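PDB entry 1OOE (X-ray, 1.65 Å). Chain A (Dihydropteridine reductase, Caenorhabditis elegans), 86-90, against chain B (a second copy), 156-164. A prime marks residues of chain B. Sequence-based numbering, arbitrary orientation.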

ATOM      1  N   GLY A  86      11.581  -2.298 -10.655  1.00 14.61           N
ATOM      2  CA  GLY A  86      10.867  -2.374 -11.917  1.00 15.40           C
ATOM      3  C   GLY A  86       9.807  -1.314 -12.155  1.00 14.26           C
ATOM      4  O   GLY A  86       8.975  -1.045 -11.284  1.00 12.67           O
ATOM      5  N   SER A  87       9.840  -0.701 -13.336  1.00 13.99           N
ATOM      6  CA  SER A  87       8.848   0.305 -13.693  1.00 12.39           C
ATOM      7  C   SER A  87       7.632  -0.460 -14.203  1.00 12.56           C
ATOM      8  O   SER A  87       7.649  -1.688 -14.248  1.00 13.07           O
ATOM      9  CB  SER A  87       9.378   1.224 -14.798  1.00 12.84           C
ATOM     10  OG  SER A  87       9.473   0.529 -16.032  1.00 14.10           O
ATOM     11  N   ALA A  88       6.582   0.256 -14.595  1.00 11.51           N
ATOM     12  CA  ALA A  88       5.377  -0.399 -15.096  1.00 13.98           C
ATOM     13  C   ALA A  88       5.615  -1.159 -16.401  1.00 15.17           C
ATOM     14  O   ALA A  88       4.875  -2.088 -16.730  1.00 16.67           O
ATOM     15  CB  ALA A  88       4.260   0.626 -15.283  1.00 13.47           C
ATOM     16  N   SER A  89       6.646  -0.775 -17.146  1.00 15.44           N
ATOM     17  CA  SER A  89       6.934  -1.453 -18.405  1.00 14.83           C
ATOM     18  C   SER A  89       7.813  -2.691 -18.208  1.00 16.62           C
ATOM     19  O   SER A  89       8.064  -3.441 -19.152  1.00 14.86           O
ATOM     20  CB  SER A  89       7.586  -0.480 -19.393  1.00 16.34           C
ATOM     21  OG  SER A  89       8.752   0.107 -18.850  1.00 15.46           O
ATOM     22  N   SER A  90       8.278  -2.905 -16.981  1.00 16.07           N
ATOM     23  CA  SER A  90       9.103  -4.068 -16.676  1.00 17.43           C
ATOM     24  C   SER A  90       8.272  -5.336 -16.800  1.00 17.42           C
ATOM     25  O   SER A  90       7.087  -5.344 -16.467  1.00 16.48           O
ATOM     26  CB  SER A  90       9.656  -3.980 -15.254  1.00 17.89           C
ATOM     27  OG  SER A  90      10.162  -5.239 -14.846  1.00 22.03           O
TER
ATOM     28  N   SER B 156       3.967   7.739  -8.959  1.00  7.75           N
ATOM     29  CA  SER B 156       5.042   7.062  -9.691  1.00  8.07           C
ATOM     30  C   SER B 156       4.750   6.996 -11.186  1.00  9.78           C
ATOM     31  O   SER B 156       5.628   7.249 -12.015  1.00 10.51           O
ATOM     32  CB  SER B 156       5.248   5.639  -9.161  1.00  7.66           C
ATOM     33  OG  SER B 156       5.852   5.647  -7.883  1.00  7.19           O
ATOM     34  N   LEU B 157       3.515   6.647 -11.529  1.00  9.74           N
ATOM     35  CA  LEU B 157       3.105   6.542 -12.927  1.00 10.20           C
ATOM     36  C   LEU B 157       3.193   7.873 -13.677  1.00 10.20           C
ATOM     37  O   LEU B 157       3.537   7.902 -14.864  1.00 11.01           O
ATOM     38  CB  LEU B 157       1.671   6.002 -13.014  1.00  8.90           C
ATOM     39  CG  LEU B 157       1.459   4.544 -12.589  1.00  9.60           C
ATOM     40  CD1 LEU B 157      -0.030   4.230 -12.553  1.00  8.66           C
ATOM     41  CD2 LEU B 157       2.180   3.616 -13.553  1.00 10.06           C
ATOM     42  N   ALA B 158       2.881   8.965 -12.986  1.00 11.71           N
ATOM     43  CA  ALA B 158       2.908  10.296 -13.587  1.00 10.62           C
ATOM     44  C   ALA B 158       4.321  10.772 -13.899  1.00 13.00           C
ATOM     45  O   ALA B 158       4.516  11.628 -14.765  1.00 13.53           O
ATOM     46  CB  ALA B 158       2.214  11.300 -12.662  1.00 11.61           C
ATOM     47  N   ALA B 159       5.303  10.218 -13.196  1.00 11.27           N
ATOM     48  CA  ALA B 159       6.696  10.600 -13.392  1.00 14.62           C
ATOM     49  C   ALA B 159       7.251  10.077 -14.715  1.00 13.66           C
ATOM     50  O   ALA B 159       6.745   9.111 -15.278  1.00 13.11           O
ATOM     51  CB  ALA B 159       7.543  10.083 -12.231  1.00 13.55           C
ATOM     52  N   LYS B 160       8.299  10.729 -15.207  1.00 16.90           N
ATOM     53  CA  LYS B 160       8.921  10.314 -16.455  1.00 17.72           C
ATOM     54  C   LYS B 160       9.512   8.916 -16.313  1.00 16.68           C
ATOM     55  O   LYS B 160       9.962   8.527 -15.236  1.00 15.56           O
ATOM     56  CB  LYS B 160      10.022  11.303 -16.848  1.00 20.37           C
ATOM     57  CG  LYS B 160       9.514  12.698 -17.157  1.00 25.66           C
ATOM     58  CD  LYS B 160      10.656  13.638 -17.508  1.00 29.62           C
ATOM     59  CE  LYS B 160      10.144  15.031 -17.831  1.00 31.17           C
ATOM     60  NZ  LYS B 160       9.380  15.620 -16.697  1.00 34.37           N
ATOM     61  N   ASP B 161       9.500   8.167 -17.412  1.00 16.78           N
ATOM     62  CA  ASP B 161      10.039   6.814 -17.461  1.00 16.17           C
ATOM     63  C   ASP B 161       9.332   5.778 -16.590  1.00 14.05           C
ATOM     64  O   ASP B 161       9.920   4.764 -16.223  1.00 14.53           O
ATOM     65  CB  ASP B 161      11.534   6.840 -17.131  1.00 19.26           C
ATOM     66  CG  ASP B 161      12.326   7.660 -18.124  1.00 22.74           C
ATOM     67  OD1 ASP B 161      12.183   7.411 -19.340  1.00 26.44           O
ATOM     68  OD2 ASP B 161      13.090   8.551 -17.698  1.00 26.51           O
ATOM     69  N   SER B 162       8.065   6.029 -16.273  1.00 12.38           N
ATOM     70  CA  SER B 162       7.282   5.096 -15.469  1.00 12.44           C
ATOM     71  C   SER B 162       6.825   3.935 -16.347  1.00 12.82           C
ATOM     72  O   SER B 162       6.486   2.864 -15.855  1.00 12.24           O
ATOM     73  CB  SER B 162       6.043   5.788 -14.914  1.00 12.65           C
ATOM     74  OG  SER B 162       5.145   6.094 -15.970  1.00 13.09           O
ATOM     75  N   GLY B 163       6.803   4.159 -17.656  1.00 12.63           N
ATOM     76  CA  GLY B 163       6.360   3.114 -18.553  1.00 12.88           C
ATOM     77  C   GLY B 163       5.111   3.512 -19.314  1.00 13.25           C
ATOM     78  O   GLY B 163       4.805   2.915 -20.344  1.00 13.02           O
ATOM     79  N   LEU B 164       4.377   4.503 -18.806  1.00 10.35           N
ATOM     80  CA  LEU B 164       3.173   4.962 -19.494  1.00 11.69           C
ATOM     81  C   LEU B 164       3.567   5.626 -20.812  1.00 11.44           C
ATOM     82  O   LEU B 164       4.669   6.151 -20.950  1.00 12.47           O
ATOM     83  CB  LEU B 164       2.386   5.950 -18.627  1.00 12.40           C
ATOM     84  CG  LEU B 164       1.631   5.336 -17.445  1.00 12.08           C
ATOM     85  CD1 LEU B 164       0.842   6.416 -16.731  1.00 15.20           C
ATOM     86  CD2 LEU B 164       0.696   4.234 -17.940  1.00 17.06           C
TER
HETATM   87  O   HOH W   1      10.395   2.547 -17.762  1.00 18.76           O

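The contact is small, 191 Å² counted over both sides, and it is organised around one direct hydrogen bond. Ala88 N donates to Ser162′ O at 2.9 Å, with an N-H...acceptor angle of 138°, so the bond is short but somewhat bent. It is a backbone-to-backbone link between two loops, and side chains contribute partly by holding each loop in shape.

On the chain A side the shape is a type I turn from Ser87 to Ser90, closed by Ser90 N donating to Ser87 O at 3.1 Å. Ser89 N also makes a weak bond to Ser87 OG, 3.3 Å long, so the side chain of Ser87 helps to satisfy the turn it begins. On the chain B side, Ser162′ has its CA-to-CB bond pointing away from the partner, and its hydroxyl bonds within its own chain: Ser162′ OG donates to Leu157′ O at 2.7 Å and accepts a weak bond from Leu164′ N at 3.3 Å. The residue thus offers its carbonyl to chain A while its side chain ties the loop back to Leu157′ in the helix. A type II turn from Ala159′ to Ser162′ leads into this position, its closing bond from Ser162′ N to Ala159′ O weak at 3.5 Å.

Water supplies a second polar link. Water 1 donates to Asp161′ O at 2.7 Å and is hydrogen-bonded to Ser87 OG at 2.8 Å, bridging the two chains beside the direct bond. Asp161′ therefore takes part through its backbone carbonyl, and its carboxylate makes no contact with the chain A stretch.

Packing is modest. Ala88 CB lies 4.0 Å from Leu157′ CD2, the one apolar side-chain pair across the contact; the leucine's CA-to-CB bond points sideways, but the end of its side chain comes nearer. Ser87 CB sits 3.5 Å from Ser162′ O, packing against the same carbonyl that Ala88 N engages.

The clearest rule concerns Gly163′. Its CA approaches Ser89 OG to 3.9 Å, and the CA atoms of Ser89 and Gly163′ are 4.6 Å apart. An ideal CB here would point toward chain A and clash with Ser89 N at 2.7 Å, besides lying a tight 3.3 Å from Ala88 C. The backbone angles, phi 117° and psi -20°, call for glycine by themselves, so fold and contact make the same demand. Gly86 likewise has glycine-requiring angles, but it does not touch the chain B stretch, so there the requirement belongs to the loop.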